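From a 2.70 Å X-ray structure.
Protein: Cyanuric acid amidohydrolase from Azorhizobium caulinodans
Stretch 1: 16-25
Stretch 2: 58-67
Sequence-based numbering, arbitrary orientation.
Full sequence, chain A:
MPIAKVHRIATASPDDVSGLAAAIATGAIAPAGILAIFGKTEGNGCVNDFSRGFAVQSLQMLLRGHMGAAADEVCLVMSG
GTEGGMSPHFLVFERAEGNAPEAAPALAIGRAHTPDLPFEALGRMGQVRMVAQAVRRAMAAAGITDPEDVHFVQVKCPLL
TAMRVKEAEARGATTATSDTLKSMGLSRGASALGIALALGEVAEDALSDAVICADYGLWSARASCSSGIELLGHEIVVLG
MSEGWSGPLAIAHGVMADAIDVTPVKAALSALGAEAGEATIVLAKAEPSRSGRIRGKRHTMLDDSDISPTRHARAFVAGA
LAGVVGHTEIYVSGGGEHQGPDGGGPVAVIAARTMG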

# COMPACT_ATOMS: atom_id res chain seq x y z
N ASP A 16 5.80 -17.01 16.57
CA ASP A 16 5.20 -18.28 17.02
C ASP A 16 6.14 -19.46 16.78
O ASP A 16 6.20 -20.04 15.70
N VAL A 17 6.91 -19.80 17.80
CA VAL A 17 7.85 -20.89 17.64
C VAL A 17 7.26 -22.13 18.34
O VAL A 17 7.93 -23.14 18.55
N SER A 18 5.99 -22.04 18.70
CA SER A 18 5.36 -23.11 19.49
C SER A 18 5.45 -24.50 18.84
O SER A 18 5.58 -25.51 19.53
N GLY A 19 5.38 -24.56 17.51
CA GLY A 19 5.36 -25.85 16.86
C GLY A 19 6.75 -26.41 16.81
O GLY A 19 6.96 -27.62 16.84
N LEU A 20 7.74 -25.52 16.73
CA LEU A 20 9.10 -26.00 16.73
C LEU A 20 9.46 -26.47 18.13
O LEU A 20 10.14 -27.49 18.29
N ALA A 21 8.98 -25.76 19.16
CA ALA A 21 9.13 -26.22 20.55
C ALA A 21 8.57 -27.62 20.75
O ALA A 21 9.20 -28.47 21.37
N ALA A 22 7.36 -27.85 20.25
CA ALA A 22 6.69 -29.14 20.43
C ALA A 22 7.44 -30.24 19.70
O ALA A 22 7.55 -31.36 20.21
N ALA A 23 7.94 -29.94 18.50
CA ALA A 23 8.65 -30.95 17.74
C ALA A 23 9.92 -31.32 18.49
O ALA A 23 10.30 -32.48 18.49
N ILE A 24 10.52 -30.36 19.18
CA ILE A 24 11.74 -30.66 19.94
C ILE A 24 11.41 -31.44 21.19
O ILE A 24 12.08 -32.41 21.52
N ALA A 25 10.35 -31.03 21.87
CA ALA A 25 9.91 -31.68 23.08
C ALA A 25 9.51 -33.14 22.84
O ALA A 25 9.79 -34.00 23.67
N SER A 58 13.09 -14.65 17.72
CA SER A 58 12.31 -15.65 18.42
C SER A 58 12.94 -17.01 18.30
O SER A 58 12.98 -17.78 19.27
N LEU A 59 13.42 -17.31 17.09
CA LEU A 59 14.06 -18.57 16.84
C LEU A 59 15.39 -18.65 17.58
O LEU A 59 15.70 -19.69 18.17
N GLN A 60 16.15 -17.55 17.57
CA GLN A 60 17.43 -17.49 18.27
C GLN A 60 17.26 -17.76 19.78
O GLN A 60 18.01 -18.57 20.35
N MSE A 61 16.27 -17.10 20.40
CA MSE A 61 15.92 -17.35 21.80
C MSE A 61 15.61 -18.80 22.10
O MSE A 61 16.16 -19.36 23.05
N LEU A 62 14.74 -19.42 21.32
CA LEU A 62 14.44 -20.83 21.54
C LEU A 62 15.69 -21.73 21.36
O LEU A 62 15.95 -22.62 22.18
N LEU A 63 16.45 -21.50 20.30
CA LEU A 63 17.58 -22.35 20.01
C LEU A 63 18.70 -22.11 21.02
O LEU A 63 19.41 -23.06 21.38
N ARG A 64 18.87 -20.87 21.50
CA ARG A 64 19.92 -20.66 22.51
C ARG A 64 19.59 -21.46 23.74
O ARG A 64 20.47 -22.08 24.33
N GLY A 65 18.31 -21.50 24.11
CA GLY A 65 17.85 -22.38 25.17
C GLY A 65 18.33 -23.83 25.07
O GLY A 65 18.74 -24.41 26.06
N HIS A 66 18.34 -24.42 23.88
CA HIS A 66 18.72 -25.82 23.78
C HIS A 66 20.19 -26.05 23.46
O HIS A 66 20.74 -27.02 23.90
N MSE A 67 20.81 -25.17 22.68
CA MSE A 67 22.16 -25.45 22.17
C MSE A 67 23.21 -24.48 22.68
O MSE A 67 24.38 -24.69 22.50

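Helix 18-25 and helix 58-67 run side by side in nearly the same direction, their axes 18° apart and 11.0 Å from each other at closest approach. That separation is too wide for backbone to meet backbone, and the space is filled by side chains; no hydrogen bond crosses the contact, which buries 380 Å² in total and rests on shape.

The main bump is Leu62. Its CA-to-CB bond points toward the first stretch, and with chi1 t and chi2 t the branched end reaches into a hollow lined by Val17, Leu20, Ala21 and Ile24. Leu62 CD1 enters on the Val17 and Ala21 side, 3.5 Å from Val17 CG2 and 4.2 Å from Ala21 CB. The methyl of Ala21 is directed sideways, and beside it Leu62 CD1 comes within 4.0 Å of Ala21 N. The other branch faces Ile24 and Leu20: Leu62 CD2 sits 3.9 Å from Ile24 CD1, while Leu62 CD2 and Leu20 CD2 are more loosely packed at 4.5 Å.

Val17, at the N-cap position of the first helix, returns the gesture. In its m rotamer it points toward the second helix and splits its two methyls between neighbours, CG2 meeting Leu62 while Val17 CG1 lies 3.8 Å from both Ser58 CB and Leu59 CD2. Ser58 (m) thus offers its methylene carbon to the valine, and its hydroxyl is hydrogen-bonded elsewhere in the structure. Leu59 (m, t) leaves its backbone sideways, but its end swings nearer, so that Leu59 CD2 also packs 3.7 Å from Leu20 CD2. Leu20, buried and pointing toward the second helix with chi1 t and chi2 p, therefore touches both Leu59 and Leu62 with the same methyl.

Farther along, the CA atoms of Ile24 and His66 are 9.3 Å apart, against 6.7 Å for Val17 and Leu59, and across this wider spacing Ile24 and His66 still meet through their side chains. Ile24 (m, t) extends CD1 to Leu62 and lays CG2 over one face of the His66 imidazole, 4.0 Å from the ring centroid and 24° off its normal, a CH-pi contact whose closest pair is Ile24 CG2 and His66 NE2 at 3.7 Å. The ring, in an m rotamer, folds back along its own helix, where His66 ND1 donates a weak hydrogen bond of 3.3 Å to Leu62 O.

At the other end, Asp16 points away from the contact and accepts hydrogen bonds at OD1 from Ser18 N (3.0 Å) and Ser18 OG (2.6 Å).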

# COMPACT_ATOMS: atom_id res chain seq x y z
CB ASP A 16 3.87 -18.55 16.30
CG ASP A 16 3.27 -19.90 16.70
OD1 ASP A 16 3.60 -20.38 17.80
OD2 ASP A 16 2.44 -20.47 15.94
CB VAL A 17 9.26 -20.51 18.19
CG1 VAL A 17 9.83 -19.33 17.41
CG2 VAL A 17 9.18 -20.16 19.67
CB SER A 18 3.90 -22.75 19.77
OG SER A 18 3.11 -22.79 18.60
CB LEU A 20 10.07 -24.92 16.24
CG LEU A 20 11.54 -25.32 16.43
CD1 LEU A 20 11.79 -26.71 15.85
CD2 LEU A 20 12.47 -24.30 15.79
CB ALA A 21 8.44 -25.28 21.48
CB ALA A 22 5.26 -29.08 19.95
CB ALA A 23 8.98 -30.47 16.35
CB ILE A 24 12.49 -29.39 20.35
CG1 ILE A 24 13.03 -28.70 19.12
CG2 ILE A 24 13.58 -29.72 21.35
CD1 ILE A 24 13.67 -27.42 19.41
CB ALA A 25 8.76 -30.90 23.67
CB SER A 58 10.90 -15.67 17.88
OG SER A 58 10.31 -14.41 18.16
CB LEU A 59 14.26 -18.77 15.35
CG LEU A 59 13.01 -19.26 14.63
CD1 LEU A 59 13.23 -19.24 13.10
CD2 LEU A 59 12.61 -20.64 15.14
CB GLN A 60 18.09 -16.14 18.05
CG GLN A 60 18.89 -15.98 16.79
CD GLN A 60 19.29 -14.50 16.54
OE1 GLN A 60 18.83 -13.59 17.25
NE2 GLN A 60 20.17 -14.27 15.56
CB MSE A 61 14.72 -16.52 22.22
CG MSE A 61 15.05 -15.08 22.50
SE MSE A 61 13.39 -14.12 22.74
CE MSE A 61 13.10 -14.72 24.59
CB LEU A 62 13.33 -21.29 20.60
CG LEU A 62 12.81 -22.72 20.75
CD1 LEU A 62 11.51 -22.77 20.09
CD2 LEU A 62 13.72 -23.61 20.01
CB LEU A 63 18.10 -22.13 18.58
CG LEU A 63 17.18 -22.51 17.39
CD1 LEU A 63 17.79 -22.08 16.06
CD2 LEU A 63 16.83 -23.97 17.37
CB ARG A 64 20.12 -19.20 22.86
CG ARG A 64 20.95 -18.51 21.83
CD ARG A 64 21.48 -17.15 22.27
NE ARG A 64 22.04 -16.43 21.12
CZ ARG A 64 21.47 -15.38 20.51
NH1 ARG A 64 22.09 -14.82 19.47
NH2 ARG A 64 20.31 -14.90 20.94
CB HIS A 66 17.89 -26.54 22.72
CG HIS A 66 16.45 -26.68 23.09
ND1 HIS A 66 15.46 -25.89 22.54
CD2 HIS A 66 15.82 -27.52 23.94
CE1 HIS A 66 14.29 -26.24 23.05
NE2 HIS A 66 14.48 -27.23 23.90
CB MSE A 67 22.17 -25.42 20.62
CG MSE A 67 20.99 -26.10 19.96
SE MSE A 67 20.69 -25.42 18.17
CE MSE A 67 22.14 -26.35 17.24